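Local coordinates for protein transcriptional repressor (Vibrio fischeri, PDB 3KV1) that probably represses transcription as a SorC-family regulator, its sugar-binding domain presumably sensing a carbohydrate effector while a separate region binds DNA, at residues 52-55 against 56-59; 100-103 against 104-107; 169-172 against 173-177; 176-179 against 180-184. All coordinates share one frame; numbering follows the deposited sequence. Where two conformers were deposited one is given.

Interaction 1. Residues 52-55 against 56-59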
ATOM      1  N   ASN A  52       4.150 -14.297 -21.601  1.00 21.73           N
ATOM      2  CA  ASN A  52       3.587 -15.396 -20.793  1.00 23.07           C
ATOM      3  C   ASN A  52       2.520 -15.028 -19.783  1.00 22.52           C
ATOM      4  O   ASN A  52       1.732 -15.887 -19.368  1.00 23.43           O
ATOM      5  CB  ASN A  52       4.712 -16.173 -20.090  1.00 24.06           C
ATOM      6  CG  ASN A  52       5.534 -16.985 -21.067  1.00 29.98           C
ATOM      7  OD1 ASN A  52       5.163 -18.099 -21.396  1.00 29.27           O
ATOM      8  ND2 ASN A  52       6.629 -16.410 -21.569  1.00 26.33           N
ATOM      9  N   LEU A  53       2.482 -13.762 -19.382  1.00 21.90           N
ATOM     10  CA  LEU A  53       1.573 -13.344 -18.312  1.00 20.38           C
ATOM     11  C   LEU A  53       0.186 -13.056 -18.899  1.00 23.92           C
ATOM     12  O   LEU A  53      -0.040 -12.018 -19.503  1.00 24.99           O
ATOM     13  CB  LEU A  53       2.156 -12.105 -17.604  1.00 20.47           C
ATOM     14  CG  LEU A  53       1.302 -11.504 -16.499  1.00 17.44           C
ATOM     15  CD1 LEU A  53       1.018 -12.544 -15.417  1.00 19.46           C
ATOM     16  CD2 LEU A  53       2.042 -10.280 -15.908  1.00 23.56           C
ATOM     17  N   GLN A  54      -0.760 -13.977 -18.732  1.00 20.72           N
ATOM     18  CA  GLN A  54      -2.079 -13.801 -19.350  1.00 19.83           C
ATOM     19  C   GLN A  54      -3.017 -12.939 -18.501  1.00 21.81           C
ATOM     20  O   GLN A  54      -2.839 -12.838 -17.288  1.00 23.50           O
ATOM     21  CB  GLN A  54      -2.742 -15.170 -19.583  1.00 26.55           C
ATOM     22  CG  GLN A  54      -1.896 -16.143 -20.447  1.00 24.83           C
ATOM     23  CD  GLN A  54      -1.531 -15.524 -21.795  1.00 32.32           C
ATOM     24  OE1 GLN A  54      -2.406 -15.262 -22.619  1.00 31.68           O
ATOM     25  NE2 GLN A  54      -0.244 -15.270 -22.011  1.00 31.62           N
ATOM     26  N   GLU A  55      -4.010 -12.335 -19.145  0.56 25.18           N
ATOM     27  CA  GLU A  55      -5.095 -11.668 -18.418  0.56 26.58           C
ATOM     28  C   GLU A  55      -5.602 -12.600 -17.326  0.56 26.08           C
ATOM     29  O   GLU A  55      -5.784 -13.803 -17.553  0.56 28.47           O
ATOM     30  CB  GLU A  55      -6.241 -11.319 -19.373  0.56 32.15           C
ATOM     31  CG  GLU A  55      -6.799 -12.520 -20.118  0.56 35.22           C
ATOM     32  CD  GLU A  55      -8.165 -12.249 -20.728  0.56 48.19           C
ATOM     33  OE1 GLU A  55      -8.509 -11.061 -20.907  0.56 49.97           O
ATOM     34  OE2 GLU A  55      -8.894 -13.223 -21.023  0.56 50.16           O
ATOM     35  N   GLY A  56      -5.817 -12.059 -16.130  1.00 24.70           N
ATOM     36  CA  GLY A  56      -6.345 -12.858 -15.037  1.00 24.17           C
ATOM     37  C   GLY A  56      -5.307 -13.612 -14.206  1.00 25.14           C
ATOM     38  O   GLY A  56      -5.641 -14.220 -13.183  1.00 28.02           O
HETATM   39  N   MSE A  57      -4.049 -13.617 -14.651  1.00 21.88           N
HETATM   40  CA  MSE A  57      -2.971 -14.235 -13.881  1.00 17.75           C
HETATM   41  C   MSE A  57      -2.349 -13.178 -12.986  1.00 19.78           C
HETATM   42  O   MSE A  57      -2.586 -11.967 -13.153  1.00 23.47           O
HETATM   43  CB  MSE A  57      -1.907 -14.842 -14.797  1.00 19.41           C
HETATM   44  CG  MSE A  57      -2.492 -15.926 -15.692  1.00 22.95           C
HETATM   45 SE   MSE A  57      -1.073 -16.872 -16.639  0.77 23.15          SE
HETATM   46  CE  MSE A  57      -2.163 -18.261 -17.445  1.00 23.25           C
ATOM     47  N   ALA A  58      -1.568 -13.654 -12.045  1.00 19.22           N
ATOM     48  CA  ALA A  58      -0.967 -12.808 -11.025  1.00 19.99           C
ATOM     49  C   ALA A  58       0.515 -13.089 -10.887  1.00 22.50           C
ATOM     50  O   ALA A  58       0.981 -14.211 -11.153  1.00 19.50           O
ATOM     51  CB  ALA A  58      -1.649 -13.062  -9.704  1.00 20.13           C
ATOM     52  N   VAL A  59       1.237 -12.075 -10.421  1.00 18.18           N
ATOM     53  CA  VAL A  59       2.682 -12.181 -10.138  1.00 15.44           C
ATOM     54  C   VAL A  59       2.927 -11.773  -8.678  1.00 17.10           C
ATOM     55  O   VAL A  59       2.461 -10.683  -8.248  1.00 21.17           O
ATOM     56  CB  VAL A  59       3.525 -11.227 -11.072  1.00 17.76           C
ATOM     57  CG1 VAL A  59       5.016 -11.468 -10.846  1.00 21.00           C
ATOM     58  CG2 VAL A  59       3.132 -11.414 -12.570  1.00 22.90           C
TER
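Gln54 and Met57, a selenomethionine here, lie side by side and point the same way, joined at their backbones by a type II beta turn. Met57 N donates to Gln54 O over 3.0 Å with an N-H...O angle of 158°, arriving above the carbonyl plane instead of along a lone pair. With CG anti to the carbonyl carbon (chi1 -61°) and the chain extended beyond it, Met57 runs back over Gln54, its SE 3.8 Å from Gln54 CB and its CE 3.7 Å from Gln54 CG. A long, unbranched side chain can follow the aliphatic part of the glutamine here. Gln54 bends at chi2, carrying its amide back to a weak bond from NE2 to Asn52 O; the amide also has a weak bond to a glycerol, probably from the crystallisation liquor. Leu53 slides past Met57 in the opposite direction, CD1 resting 3.8 Å from Met57 CB. Its other methyl, CD2, meets CG2 of Val59 at 3.7 Å, the two side chains set at a slant. Gly56 takes the third position of the turn with phi at 87°, where a side chain would jam against the carbonyl oxygen of Glu55. The turn carries the chain from helix 34-52 into strand 58-61 of the parallel part of the sheet, and Phe84 and Phe151 on the flanking strands pack on Leu53. The chemistry is thus divided: buried Leu53 and Val59 meet through apolar methyls, whereas one backbone bond across the turn holds its exposed end, where the Gln54 amide adds weak bonds.

Interaction 2. Residues 100-103 against 104-107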
ATOM      1  N   ALA A 100       8.409  -3.385  -2.774  1.00 20.27           N
ATOM      2  CA  ALA A 100       7.658  -4.229  -3.684  1.00 22.86           C
ATOM      3  C   ALA A 100       6.348  -3.562  -4.118  1.00 16.37           C
ATOM      4  O   ALA A 100       5.919  -3.725  -5.246  1.00 18.39           O
ATOM      5  CB  ALA A 100       7.365  -5.570  -3.029  1.00 22.96           C
ATOM      6  N   ASP A 101       5.705  -2.846  -3.200  1.00 19.13           N
ATOM      7  CA  ASP A 101       4.457  -2.172  -3.505  1.00 20.94           C
ATOM      8  C   ASP A 101       4.649  -1.162  -4.649  1.00 20.81           C
ATOM      9  O   ASP A 101       3.848  -1.114  -5.601  1.00 21.76           O
ATOM     10  CB  ASP A 101       3.964  -1.485  -2.224  1.00 27.30           C
ATOM     11  CG  ASP A 101       2.764  -0.665  -2.439  1.00 33.83           C
ATOM     12  OD1 ASP A 101       1.872  -1.177  -3.156  1.00 41.83           O
ATOM     13  OD2 ASP A 101       2.716   0.468  -1.879  1.00 29.41           O
ATOM     14  N   HIS A 102       5.672  -0.315  -4.549  1.00 19.11           N
ATOM     15  CA  HIS A 102       5.954   0.643  -5.625  1.00 21.25           C
ATOM     16  C   HIS A 102       6.215  -0.069  -6.952  1.00 22.07           C
ATOM     17  O   HIS A 102       5.686   0.326  -7.983  1.00 23.14           O
ATOM     18  CB  HIS A 102       7.170   1.511  -5.285  1.00 28.20           C
ATOM     19  CG  HIS A 102       6.891   2.570  -4.269  1.00 48.23           C
ATOM     20  ND1 HIS A 102       6.316   3.781  -4.595  1.00 60.55           N
ATOM     21  CD2 HIS A 102       7.115   2.604  -2.934  1.00 54.09           C
ATOM     22  CE1 HIS A 102       6.191   4.513  -3.501  1.00 62.31           C
ATOM     23  NE2 HIS A 102       6.670   3.822  -2.480  1.00 56.80           N
ATOM     24  N   ILE A 103       6.990  -1.148  -6.904  1.00 15.76           N
ATOM     25  CA  ILE A 103       7.256  -1.933  -8.102  1.00 18.59           C
ATOM     26  C   ILE A 103       5.958  -2.492  -8.695  1.00 16.82           C
ATOM     27  O   ILE A 103       5.755  -2.406  -9.905  1.00 17.83           O
ATOM     28  CB  ILE A 103       8.250  -3.061  -7.828  1.00 16.23           C
ATOM     29  CG1 ILE A 103       9.591  -2.441  -7.334  1.00 15.75           C
ATOM     30  CG2 ILE A 103       8.462  -3.883  -9.089  1.00 16.85           C
ATOM     31  CD1 ILE A 103      10.591  -3.531  -6.759  1.00 21.77           C
ATOM     32  N   CYS A 104       5.066  -3.013  -7.851  1.00 18.78           N
ATOM     33  CA  CYS A 104       3.812  -3.570  -8.373  1.00 15.27           C
ATOM     34  C   CYS A 104       3.002  -2.465  -9.060  1.00 19.27           C
ATOM     35  O   CYS A 104       2.391  -2.685 -10.124  1.00 19.66           O
ATOM     36  CB  CYS A 104       2.940  -4.147  -7.239  1.00 19.44           C
ATOM     37  SG  CYS A 104       3.613  -5.751  -6.631  1.00 21.86           S
ATOM     38  N   ARG A 105       2.974  -1.289  -8.454  1.00 18.55           N
ATOM     39  CA  ARG A 105       2.236  -0.189  -9.076  1.00 18.07           C
ATOM     40  C   ARG A 105       2.783   0.169 -10.462  1.00 21.48           C
ATOM     41  O   ARG A 105       2.022   0.422 -11.414  1.00 22.38           O
ATOM     42  CB  ARG A 105       2.191   1.042  -8.139  1.00 23.98           C
ATOM     43  CG  ARG A 105       1.171   0.811  -7.016  1.00 30.27           C
ATOM     44  CD  ARG A 105       1.543   1.414  -5.658  1.00 42.95           C
ATOM     45  NE  ARG A 105       1.960   2.804  -5.726  1.00 42.35           N
ATOM     46  CZ  ARG A 105       2.401   3.497  -4.678  1.00 47.04           C
ATOM     47  NH1 ARG A 105       2.481   2.926  -3.479  1.00 48.64           N
ATOM     48  NH2 ARG A 105       2.761   4.768  -4.824  1.00 40.82           N
ATOM     49  N   ARG A 106       4.104   0.182 -10.573  1.00 20.85           N
ATOM     50  CA  ARG A 106       4.746   0.488 -11.862  1.00 20.99           C
ATOM     51  C   ARG A 106       4.520  -0.618 -12.887  1.00 19.71           C
ATOM     52  O   ARG A 106       4.278  -0.338 -14.064  1.00 21.77           O
ATOM     53  CB  ARG A 106       6.251   0.775 -11.667  1.00 23.72           C
ATOM     54  CG  ARG A 106       6.472   2.057 -10.852  1.00 34.26           C
ATOM     55  CD  ARG A 106       7.789   2.745 -11.193  1.00 50.00           C
ATOM     56  NE  ARG A 106       8.941   1.908 -10.872  1.00 54.75           N
ATOM     57  CZ  ARG A 106       9.535   1.880  -9.684  1.00 65.28           C
ATOM     58  NH1 ARG A 106       9.083   2.652  -8.699  1.00 71.84           N
ATOM     59  NH2 ARG A 106      10.580   1.084  -9.476  1.00 62.65           N
ATOM     60  N   LEU A 107       4.606  -1.852 -12.437  1.00 17.70           N
ATOM     61  CA  LEU A 107       4.266  -3.008 -13.287  1.00 20.62           C
ATOM     62  C   LEU A 107       2.812  -2.938 -13.767  1.00 23.99           C
ATOM     63  O   LEU A 107       2.535  -3.159 -14.927  1.00 21.93           O
ATOM     64  CB  LEU A 107       4.525  -4.313 -12.558  1.00 17.61           C
ATOM     65  CG  LEU A 107       5.995  -4.713 -12.323  1.00 19.22           C
ATOM     66  CD1 LEU A 107       6.075  -5.914 -11.378  1.00 19.76           C
ATOM     67  CD2 LEU A 107       6.650  -4.979 -13.701  1.00 21.28           C
TER
HETATM   68  O   HOH W   1      -0.202   0.997  -2.653  0.50 39.56           O
HETATM   69  O   HOH W   2       6.410   4.062  -7.376  1.00 58.94           O
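Ala100 O accepts from Cys104 N at 2.8 Å, the first of four i to i+4 backbone bonds in this stretch, and the small Cys104 side chain fits against Val61, Phe84 and Ser86 of the sheet. Asp101 stands with CG anti to its own N (chi1 175°), which swings the carboxylate along the helix to Arg105. Arg105 NH1 forms a salt bridge to Asp101 OD2 of 2.9 Å, well bent at 132°, lying above the carboxylate plane while OD2 sits near the guanidinium plane. The same OD2 is bonded by Tyr119 of the second subunit, and Arg105 NH2 reaches Ser115 O of that subunit, so this i, i+4 pair on helix 100-111 belongs to the dimer interface of the alpha/beta domain. His102 lies alongside Arg105, pointing the same way, its ring turned 40° from the guanidinium; ND1 is 3.7 Å from NH2, over one guanidinium face. A water in the ring plane, 2.8 Å from His102 ND1, also takes a weak bond from Arg106 NH1, while Arg106 NE is salt-bridged to Asp72. Ile103 runs parallel to Leu107, CG2 to CD1 3.9 Å, and these branched apolar chains suit the buried face against strand 58-61 and helix 65-72.

Interaction 3. Residues 169-172 against 173-177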
ATOM      1  N   GLY A 169      17.484  -0.230  11.849  1.00 43.06           N
ATOM      2  CA  GLY A 169      17.311  -0.475  13.272  1.00 45.43           C
ATOM      3  C   GLY A 169      16.472  -1.685  13.655  1.00 43.84           C
ATOM      4  O   GLY A 169      16.065  -1.836  14.813  1.00 43.18           O
ATOM      5  N   PHE A 170      16.218  -2.570  12.699  1.00 36.03           N
ATOM      6  CA  PHE A 170      15.371  -3.723  12.992  1.00 34.05           C
ATOM      7  C   PHE A 170      16.178  -4.943  13.474  1.00 33.40           C
ATOM      8  O   PHE A 170      15.615  -5.887  14.037  1.00 31.98           O
ATOM      9  CB  PHE A 170      14.507  -4.081  11.775  1.00 29.90           C
ATOM     10  CG  PHE A 170      13.555  -2.977  11.341  1.00 28.37           C
ATOM     11  CD1 PHE A 170      12.376  -2.764  12.027  1.00 28.31           C
ATOM     12  CD2 PHE A 170      13.826  -2.200  10.212  1.00 35.51           C
ATOM     13  CE1 PHE A 170      11.481  -1.765  11.627  1.00 31.42           C
ATOM     14  CE2 PHE A 170      12.942  -1.214   9.798  1.00 36.68           C
ATOM     15  CZ  PHE A 170      11.773  -0.992  10.510  1.00 34.57           C
ATOM     16  N   PHE A 171      17.491  -4.906  13.270  1.00 29.33           N
ATOM     17  CA  PHE A 171      18.352  -6.059  13.545  1.00 29.81           C
ATOM     18  C   PHE A 171      19.724  -5.471  13.900  1.00 30.51           C
ATOM     19  O   PHE A 171      20.159  -4.511  13.268  1.00 35.18           O
ATOM     20  CB  PHE A 171      18.444  -6.869  12.248  1.00 34.38           C
ATOM     21  CG  PHE A 171      18.787  -8.329  12.418  1.00 31.02           C
ATOM     22  CD1 PHE A 171      18.128  -9.133  13.336  1.00 34.32           C
ATOM     23  CD2 PHE A 171      19.720  -8.914  11.569  1.00 31.33           C
ATOM     24  CE1 PHE A 171      18.430 -10.488  13.435  1.00 37.11           C
ATOM     25  CE2 PHE A 171      20.039 -10.265  11.668  1.00 32.05           C
ATOM     26  CZ  PHE A 171      19.394 -11.052  12.594  1.00 33.32           C
ATOM     27  N   THR A 172      20.417  -6.027  14.888  1.00 28.31           N
ATOM     28  CA  THR A 172      21.727  -5.483  15.257  1.00 32.93           C
ATOM     29  C   THR A 172      22.826  -5.916  14.267  1.00 32.85           C
ATOM     30  O   THR A 172      22.729  -6.967  13.649  1.00 31.84           O
ATOM     31  CB  THR A 172      22.167  -5.886  16.700  1.00 35.51           C
ATOM     32  OG1 THR A 172      22.498  -7.273  16.731  1.00 36.41           O
ATOM     33  CG2 THR A 172      21.067  -5.627  17.726  1.00 36.86           C
ATOM     34  N   PRO A 173      23.883  -5.098  14.123  1.00 31.76           N
ATOM     35  CA  PRO A 173      25.050  -5.521  13.332  1.00 31.77           C
ATOM     36  C   PRO A 173      25.579  -6.869  13.836  1.00 32.78           C
ATOM     37  O   PRO A 173      25.949  -7.741  13.048  1.00 33.88           O
ATOM     38  CB  PRO A 173      26.080  -4.409  13.608  1.00 37.10           C
ATOM     39  CG  PRO A 173      25.225  -3.186  13.923  1.00 39.12           C
ATOM     40  CD  PRO A 173      24.012  -3.723  14.643  1.00 36.19           C
ATOM     41  N   LYS A 174      25.631  -7.029  15.155  1.00 29.52           N
ATOM     42  CA  LYS A 174      26.091  -8.285  15.743  1.00 28.38           C
ATOM     43  C   LYS A 174      25.224  -9.462  15.274  1.00 30.73           C
ATOM     44  O   LYS A 174      25.749 -10.495  14.847  1.00 34.55           O
ATOM     45  CB  LYS A 174      26.107  -8.186  17.271  1.00 35.21           C
ATOM     46  CG  LYS A 174      26.530  -9.453  17.987  1.00 35.88           C
ATOM     47  CD  LYS A 174      26.641  -9.199  19.495  1.00 44.28           C
ATOM     48  CE  LYS A 174      27.083 -10.451  20.272  1.00 44.64           C
ATOM     49  NZ  LYS A 174      26.061 -11.534  20.144  1.00 46.04           N
ATOM     50  N   GLU A 175      23.902  -9.295  15.333  1.00 30.95           N
ATOM     51  CA  GLU A 175      22.973 -10.330  14.859  1.00 32.61           C
ATOM     52  C   GLU A 175      23.172 -10.645  13.373  1.00 33.41           C
ATOM     53  O   GLU A 175      23.111 -11.802  12.945  1.00 28.62           O
ATOM     54  CB  GLU A 175      21.510  -9.905  15.121  1.00 33.39           C
ATOM     55  CG  GLU A 175      21.144  -9.887  16.603  1.00 40.12           C
ATOM     56  CD  GLU A 175      19.674  -9.546  16.858  1.00 46.95           C
ATOM     57  OE1 GLU A 175      19.208  -8.435  16.481  1.00 44.01           O
ATOM     58  OE2 GLU A 175      18.979 -10.399  17.440  1.00 55.22           O
ATOM     59  N   PHE A 176      23.420  -9.601  12.594  1.00 28.21           N
ATOM     60  CA  PHE A 176      23.647  -9.736  11.152  1.00 30.30           C
ATOM     61  C   PHE A 176      24.886 -10.578  10.814  1.00 32.67           C
ATOM     62  O   PHE A 176      24.839 -11.494   9.996  1.00 30.54           O
ATOM     63  CB  PHE A 176      23.767  -8.343  10.532  1.00 31.16           C
ATOM     64  CG  PHE A 176      23.706  -8.338   9.035  1.00 40.56           C
ATOM     65  CD1 PHE A 176      22.481  -8.410   8.384  1.00 47.33           C
ATOM     66  CD2 PHE A 176      24.866  -8.268   8.282  1.00 48.46           C
ATOM     67  CE1 PHE A 176      22.414  -8.404   7.002  1.00 50.79           C
ATOM     68  CE2 PHE A 176      24.806  -8.259   6.898  1.00 52.81           C
ATOM     69  CZ  PHE A 176      23.581  -8.332   6.262  1.00 53.95           C
ATOM     70  N   VAL A 177      26.012 -10.287  11.465  1.00 27.41           N
ATOM     71  CA  VAL A 177      27.203 -11.066  11.212  1.00 26.69           C
ATOM     72  C   VAL A 177      26.964 -12.490  11.653  1.00 28.72           C
ATOM     73  O   VAL A 177      27.395 -13.427  10.986  1.00 30.08           O
ATOM     74  CB  VAL A 177      28.426 -10.521  12.004  1.00 32.16           C
ATOM     75  CG1 VAL A 177      29.560 -11.529  11.945  1.00 37.45           C
ATOM     76  CG2 VAL A 177      28.830  -9.173  11.454  1.00 38.27           C
TER
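Thr172 and Glu175 form a capping box at the start of helix 173-181. Thr172 OG1, the N-cap oxygen, accepts from Glu175 N at 2.8 Å, and in return Glu175 OE1 accepts from Thr172 N at 3.1 Å. The second bond is nearly straight at 177° and uses the anti lone pair of OE1, away from OE2. Threonine suits the N-cap because its hydroxyl, held between its own N and carbonyl carbon (chi1 71°), faces the first turn of the helix, where amides lack a helical acceptor. Glutamate is long enough to return to the N-cap amide. Phe176 N closes the turn on Thr172 O, and Pro173, which has no N-H to donate, is well placed as the first helical residue. Beneath the box lies the Phe171 ring, with Glu175 CB over one face, 3.6 Å from the centroid, a CH-pi contact. The carboxylate is inclined 32° to that ring. Farther out, Arg209 makes a salt bridge to Glu175 OE2 and bonds Phe170 O, tying the box to the preceding loop; Leu205 and Met206 pack on Phe171. Gly169 ends the previous helix with a Schellman motif, its positive phi suited to a residue without a side chain. On the same side of the ring as CB, Glu175 OE1 stands above the plane, 3.4 Å from Phe171 CD1.

Interaction 4. Residues 176-179 against 180-184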
ATOM      1  N   PHE A 176      23.420  -9.601  12.594  1.00 28.21           N
ATOM      2  CA  PHE A 176      23.647  -9.736  11.152  1.00 30.30           C
ATOM      3  C   PHE A 176      24.886 -10.578  10.814  1.00 32.67           C
ATOM      4  O   PHE A 176      24.839 -11.494   9.996  1.00 30.54           O
ATOM      5  CB  PHE A 176      23.767  -8.343  10.532  1.00 31.16           C
ATOM      6  CG  PHE A 176      23.706  -8.338   9.035  1.00 40.56           C
ATOM      7  CD1 PHE A 176      22.481  -8.410   8.384  1.00 47.33           C
ATOM      8  CD2 PHE A 176      24.866  -8.268   8.282  1.00 48.46           C
ATOM      9  CE1 PHE A 176      22.414  -8.404   7.002  1.00 50.79           C
ATOM     10  CE2 PHE A 176      24.806  -8.259   6.898  1.00 52.81           C
ATOM     11  CZ  PHE A 176      23.581  -8.332   6.262  1.00 53.95           C
ATOM     12  N   VAL A 177      26.012 -10.287  11.465  1.00 27.41           N
ATOM     13  CA  VAL A 177      27.203 -11.066  11.212  1.00 26.69           C
ATOM     14  C   VAL A 177      26.964 -12.490  11.653  1.00 28.72           C
ATOM     15  O   VAL A 177      27.395 -13.427  10.986  1.00 30.08           O
ATOM     16  CB  VAL A 177      28.426 -10.521  12.004  1.00 32.16           C
ATOM     17  CG1 VAL A 177      29.560 -11.529  11.945  1.00 37.45           C
ATOM     18  CG2 VAL A 177      28.830  -9.173  11.454  1.00 38.27           C
ATOM     19  N   GLU A 178      26.260 -12.658  12.774  1.00 30.90           N
ATOM     20  CA  GLU A 178      25.957 -13.998  13.284  1.00 31.55           C
ATOM     21  C   GLU A 178      25.021 -14.822  12.392  1.00 31.40           C
ATOM     22  O   GLU A 178      25.172 -16.030  12.299  1.00 30.11           O
ATOM     23  CB  GLU A 178      25.440 -13.932  14.720  1.00 32.40           C
ATOM     24  CG  GLU A 178      26.595 -13.678  15.687  1.00 38.37           C
ATOM     25  CD  GLU A 178      26.169 -13.224  17.063  1.00 47.48           C
ATOM     26  OE1 GLU A 178      24.953 -13.247  17.344  1.00 47.29           O
ATOM     27  OE2 GLU A 178      27.075 -12.833  17.852  1.00 44.95           O
ATOM     28  N   ALA A 179      24.088 -14.171  11.707  1.00 29.52           N
ATOM     29  CA  ALA A 179      23.260 -14.869  10.713  1.00 30.43           C
ATOM     30  C   ALA A 179      24.129 -15.519   9.630  1.00 28.99           C
ATOM     31  O   ALA A 179      23.908 -16.660   9.209  1.00 30.04           O
ATOM     32  CB  ALA A 179      22.255 -13.886  10.067  1.00 30.78           C
ATOM     33  N   ARG A 180      25.137 -14.789   9.185  1.00 26.74           N
ATOM     34  CA  ARG A 180      26.081 -15.339   8.214  1.00 28.45           C
ATOM     35  C   ARG A 180      26.987 -16.404   8.810  1.00 29.72           C
ATOM     36  O   ARG A 180      27.169 -17.480   8.230  1.00 34.04           O
ATOM     37  CB  ARG A 180      26.934 -14.222   7.609  1.00 33.06           C
ATOM     38  CG  ARG A 180      27.945 -14.738   6.567  1.00 38.61           C
ATOM     39  CD  ARG A 180      28.713 -13.595   5.913  1.00 44.79           C
ATOM     40  NE  ARG A 180      29.475 -14.038   4.744  1.00 47.72           N
ATOM     41  CZ  ARG A 180      28.950 -14.228   3.530  1.00 53.17           C
ATOM     42  NH1 ARG A 180      27.652 -14.034   3.327  1.00 46.37           N
ATOM     43  NH2 ARG A 180      29.722 -14.631   2.515  1.00 56.40           N
ATOM     44  N   LEU A 181      27.590 -16.096   9.955  1.00 26.81           N
ATOM     45  CA  LEU A 181      28.631 -16.946  10.505  1.00 30.22           C
ATOM     46  C   LEU A 181      28.087 -18.181  11.233  1.00 35.99           C
ATOM     47  O   LEU A 181      28.602 -19.284  11.049  1.00 39.29           O
ATOM     48  CB  LEU A 181      29.561 -16.130  11.418  1.00 30.93           C
ATOM     49  CG  LEU A 181      30.752 -15.422  10.751  1.00 41.51           C
ATOM     50  CD1 LEU A 181      31.897 -16.396  10.466  1.00 50.13           C
ATOM     51  CD2 LEU A 181      30.355 -14.695   9.469  1.00 40.23           C
ATOM     52  N   ASN A 182      27.072 -17.995  12.076  1.00 30.16           N
ATOM     53  CA  ASN A 182      26.532 -19.097  12.867  1.00 30.56           C
ATOM     54  C   ASN A 182      25.531 -19.896  12.059  1.00 36.76           C
ATOM     55  O   ASN A 182      25.539 -21.120  12.066  1.00 36.00           O
ATOM     56  CB  ASN A 182      25.808 -18.559  14.112  1.00 30.88           C
ATOM     57  CG  ASN A 182      26.765 -18.025  15.162  1.00 33.10           C
ATOM     58  OD1 ASN A 182      27.942 -18.342  15.141  1.00 39.78           O
ATOM     59  ND2 ASN A 182      26.253 -17.209  16.087  1.00 35.44           N
ATOM     60  N   ASP A 183      24.648 -19.185  11.372  1.00 30.69           N
ATOM     61  CA  ASP A 183      23.549 -19.839  10.677  1.00 27.64           C
ATOM     62  C   ASP A 183      23.781 -20.109   9.207  1.00 28.43           C
ATOM     63  O   ASP A 183      22.952 -20.762   8.551  1.00 31.75           O
ATOM     64  CB  ASP A 183      22.278 -19.078  10.953  1.00 31.93           C
ATOM     65  CG  ASP A 183      21.978 -19.026  12.465  1.00 41.10           C
ATOM     66  OD1 ASP A 183      22.191 -20.054  13.157  1.00 39.27           O
ATOM     67  OD2 ASP A 183      21.577 -17.962  12.972  1.00 47.82           O
ATOM     68  N   GLY A 184      24.900 -19.594   8.691  1.00 27.39           N
ATOM     69  CA  GLY A 184      25.349 -19.925   7.350  1.00 29.60           C
ATOM     70  C   GLY A 184      24.549 -19.300   6.210  1.00 26.80           C
ATOM     71  O   GLY A 184      24.602 -19.786   5.079  1.00 29.33           O
TER
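Glu178 O is gripped by two backbone amides: Asn182 N donates at 2.7 Å, and Asp183 N adds a weak bond of 3.3 Å. The shared acceptor thus takes one bond of i to i+4 type and one of i to i+5. One residue earlier, Leu181 N bonds Val177 O at 2.9 Å in the carbonyl plane. Along the outer face Glu178 and Asn182 lie side by side, pointing the same way, with carboxylate and amide planes 24° apart. Asn182 keeps CG anti to its carbonyl carbon (chi1 -73°), which lays ND2 over the glutamate's aliphatic part, 3.6 Å from Glu178 CG. The carboxylate itself turns to Lys174, its salt-bridge partner. Leu181 leans on Val177, CD2 to CG1 4.1 Å, a modest apolar contact on the exposed side. The short, polar asparagine suits an exposed position near the C-terminal end of a helix, and Gly184, with phi at 73°, readily takes the turn that follows. Ala179 is small enough to sit close against Met159 of helix 159-162 and the loop residues Thr204 and Met206, and its backbone bonds to Ile185, at the start of strand 185-189.

Interactions 1, 2 and 3 come in series along the chain, and 4 begins where 3 ends, all within the putative sugar-binding domain. Interactions 1 and 2 have centres 15 Å apart: the first leads into strand 58-61, and helix 100-111 of the second packs on that strand and on strand 83-86. Interactions 3 and 4 share Phe176 and Val177 and lie at the start and in the later part of helix 173-181, centres 10 Å apart. The centre of interaction 1 is about 38 Å from the centres of both. Strand 151-158, pairing with 58-61 and 185-189, connects the regions. Interaction 2 thus helps join the subunits, while 3 and 4 belong to a distant surface helix.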